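Long-range contact in dipeptide Epimerase (PDB 3JW7), which belongs to the mandelate racemase/muconate lactonizing enzyme family, pairing an enolase-type N-terminal domain with a C-terminal barrel domain: residues V43-G48 and T297-T302. Numbering follows the deposited sequence.
Sequences VGYGEG and TTIGIT
E47 reaches from its strand to the start of helix 298-310 and grips it with both carboxylate oxygens. E47 OE1 accepts from two backbone amides: G300 N, 2.9 Å away and nearly along the C-O axis, and T297 N at 3.0 Å, on the syn side but 33° out of the carboxylate plane. E47 OE2 accepts a hydrogen bond from T297 OG1 at 2.7 Å; threonine thus offers a hydroxyl besides its amide to the same carboxylate. An extended chain with CG anti to the backbone N (chi1 172°) carries the carboxylate this far, and glutamate suits the place because its charge probably gains from the positive end of the helix dipole. G300, having no side chain, lets OE1 close on its amide. Beside this polar grip, the branched apolar side chain of I299 covers the strand: its CB is 3.7 Å from E47 CB, CG2 rests 3.6 Å from the backbone C of G46, and CD1 meets Y45 CB at 3.9 Å. In the second shell, S31 OG is hydrogen-bonded to E47 OE2, and I33 touches I299. Strand 43-48 crosses residues 298-302 at 97°, joining the edge of the N-terminal domain's three-stranded antiparallel sheet, next to strand 24-38, to the barrel-domain helix after strand 287-290.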
ATOM      1  N   VAL A  43      -7.098 -16.219  17.532  1.00 16.48           N
ATOM      2  CA  VAL A  43      -6.532 -16.398  16.199  1.00 17.12           C
ATOM      3  C   VAL A  43      -6.368 -15.050  15.505  1.00 16.56           C
ATOM      4  O   VAL A  43      -7.328 -14.297  15.366  1.00 16.62           O
ATOM      5  CB  VAL A  43      -7.433 -17.286  15.316  1.00 18.03           C
ATOM      6  CG1 VAL A  43      -6.855 -17.379  13.910  1.00 18.25           C
ATOM      7  CG2 VAL A  43      -7.555 -18.672  15.924  1.00 17.86           C
ATOM      8  N   GLY A  44      -5.146 -14.762  15.067  1.00 16.52           N
ATOM      9  CA  GLY A  44      -4.869 -13.512  14.386  1.00 15.88           C
ATOM     10  C   GLY A  44      -4.724 -13.757  12.898  1.00 17.38           C
ATOM     11  O   GLY A  44      -4.195 -14.791  12.484  1.00 17.76           O
ATOM     12  N   TYR A  45      -5.190 -12.798  12.102  1.00 16.81           N
ATOM     13  CA  TYR A  45      -5.155 -12.881  10.646  1.00 17.31           C
ATOM     14  C   TYR A  45      -4.055 -12.026  10.045  1.00 16.22           C
ATOM     15  O   TYR A  45      -3.867 -10.881  10.446  1.00 15.94           O
ATOM     16  CB  TYR A  45      -6.495 -12.416  10.063  1.00 18.95           C
ATOM     17  CG  TYR A  45      -7.627 -13.378  10.296  1.00 20.09           C
ATOM     18  CD1 TYR A  45      -7.907 -14.382   9.372  1.00 21.35           C
ATOM     19  CD2 TYR A  45      -8.394 -13.315  11.458  1.00 20.77           C
ATOM     20  CE1 TYR A  45      -8.923 -15.307   9.602  1.00 22.83           C
ATOM     21  CE2 TYR A  45      -9.414 -14.238  11.699  1.00 21.73           C
ATOM     22  CZ  TYR A  45      -9.670 -15.232  10.765  1.00 20.99           C
ATOM     23  OH  TYR A  45     -10.664 -16.155  10.989  1.00 22.70           O
ATOM     24  N   GLY A  46      -3.358 -12.586   9.062  1.00 17.24           N
ATOM     25  CA  GLY A  46      -2.294 -11.873   8.387  1.00 13.08           C
ATOM     26  C   GLY A  46      -2.337 -12.209   6.913  1.00 13.79           C
ATOM     27  O   GLY A  46      -2.957 -13.191   6.517  1.00 14.60           O
ATOM     28  N   GLU A  47      -1.691 -11.396   6.089  1.00 14.34           N
ATOM     29  CA  GLU A  47      -1.684 -11.665   4.658  1.00 15.70           C
ATOM     30  C   GLU A  47      -0.422 -11.153   3.987  1.00 15.36           C
ATOM     31  O   GLU A  47       0.149 -10.132   4.386  1.00 16.34           O
ATOM     32  CB  GLU A  47      -2.916 -11.032   3.993  1.00 17.33           C
ATOM     33  CG  GLU A  47      -2.914 -11.094   2.459  1.00 18.71           C
ATOM     34  CD  GLU A  47      -4.180 -10.518   1.846  1.00 20.62           C
ATOM     35  OE1 GLU A  47      -4.629  -9.445   2.304  1.00 20.59           O
ATOM     36  OE2 GLU A  47      -4.721 -11.128   0.896  1.00 18.32           O
ATOM     37  N   GLY A  48       0.001 -11.883   2.964  1.00 15.15           N
ATOM     38  CA  GLY A  48       1.169 -11.514   2.194  1.00 15.99           C
ATOM     39  C   GLY A  48       0.772 -11.510   0.733  1.00 16.03           C
ATOM     40  O   GLY A  48       0.511 -12.563   0.168  1.00 16.71           O
ATOM     41  N   THR A 297      -5.703  -8.357  -0.220  1.00 17.18           N
ATOM     42  CA  THR A 297      -7.142  -8.275  -0.069  1.00 18.48           C
ATOM     43  C   THR A 297      -7.580  -7.727   1.279  1.00 17.94           C
ATOM     44  O   THR A 297      -6.884  -6.910   1.880  1.00 18.03           O
ATOM     45  CB  THR A 297      -7.779  -9.669  -0.317  1.00 18.45           C
ATOM     46  OG1 THR A 297      -7.344 -10.597   0.687  1.00 21.50           O
ATOM     47  CG2 THR A 297      -7.345 -10.203  -1.687  1.00 21.62           C
ATOM     48  N   THR A 298      -8.736  -8.181   1.747  1.00 17.53           N
ATOM     49  CA  THR A 298      -9.301  -7.714   3.010  1.00 16.32           C
ATOM     50  C   THR A 298      -8.321  -7.539   4.168  1.00 15.93           C
ATOM     51  O   THR A 298      -8.267  -6.485   4.792  1.00 14.72           O
ATOM     52  CB  THR A 298     -10.427  -8.656   3.475  1.00 17.22           C
ATOM     53  OG1 THR A 298     -11.290  -8.938   2.368  1.00 18.50           O
ATOM     54  CG2 THR A 298     -11.247  -7.997   4.583  1.00 19.80           C
ATOM     55  N   ILE A 299      -7.547  -8.574   4.468  1.00 15.17           N
ATOM     56  CA  ILE A 299      -6.620  -8.496   5.587  1.00 15.73           C
ATOM     57  C   ILE A 299      -5.557  -7.416   5.440  1.00 15.74           C
ATOM     58  O   ILE A 299      -5.396  -6.572   6.327  1.00 14.29           O
ATOM     59  CB  ILE A 299      -5.951  -9.864   5.826  1.00 16.06           C
ATOM     60  CG1 ILE A 299      -7.029 -10.889   6.192  1.00 17.00           C
ATOM     61  CG2 ILE A 299      -4.936  -9.774   6.961  1.00 15.99           C
ATOM     62  CD1 ILE A 299      -6.563 -12.332   6.135  1.00 17.52           C
ATOM     63  N   GLY A 300      -4.834  -7.436   4.323  1.00 14.47           N
ATOM     64  CA  GLY A 300      -3.790  -6.448   4.111  1.00 14.48           C
ATOM     65  C   GLY A 300      -4.317  -5.027   4.131  1.00 13.43           C
ATOM     66  O   GLY A 300      -3.726  -4.137   4.749  1.00 14.85           O
ATOM     67  N   ILE A 301      -5.436  -4.812   3.451  1.00 12.72           N
ATOM     68  CA  ILE A 301      -6.044  -3.491   3.389  1.00 11.80           C
ATOM     69  C   ILE A 301      -6.554  -3.052   4.758  1.00 12.55           C
ATOM     70  O   ILE A 301      -6.409  -1.892   5.137  1.00 13.99           O
ATOM     71  CB  ILE A 301      -7.213  -3.464   2.378  1.00 13.23           C
ATOM     72  CG1 ILE A 301      -6.684  -3.678   0.956  1.00 14.59           C
ATOM     73  CG2 ILE A 301      -7.952  -2.124   2.462  1.00 12.37           C
ATOM     74  CD1 ILE A 301      -5.875  -2.515   0.429  1.00 14.92           C
ATOM     75  N   THR A 302      -7.158  -3.967   5.506  1.00 11.26           N
ATOM     76  CA  THR A 302      -7.669  -3.589   6.827  1.00 12.36           C
ATOM     77  C   THR A 302      -6.530  -3.173   7.756  1.00 12.30           C
ATOM     78  O   THR A 302      -6.635  -2.160   8.450  1.00 13.35           O
ATOM     79  CB  THR A 302      -8.490  -4.739   7.456  1.00 14.46           C
ATOM     80  OG1 THR A 302      -9.599  -5.047   6.595  1.00 15.72           O
ATOM     81  CG2 THR A 302      -9.025  -4.338   8.844  1.00 12.97           C
TER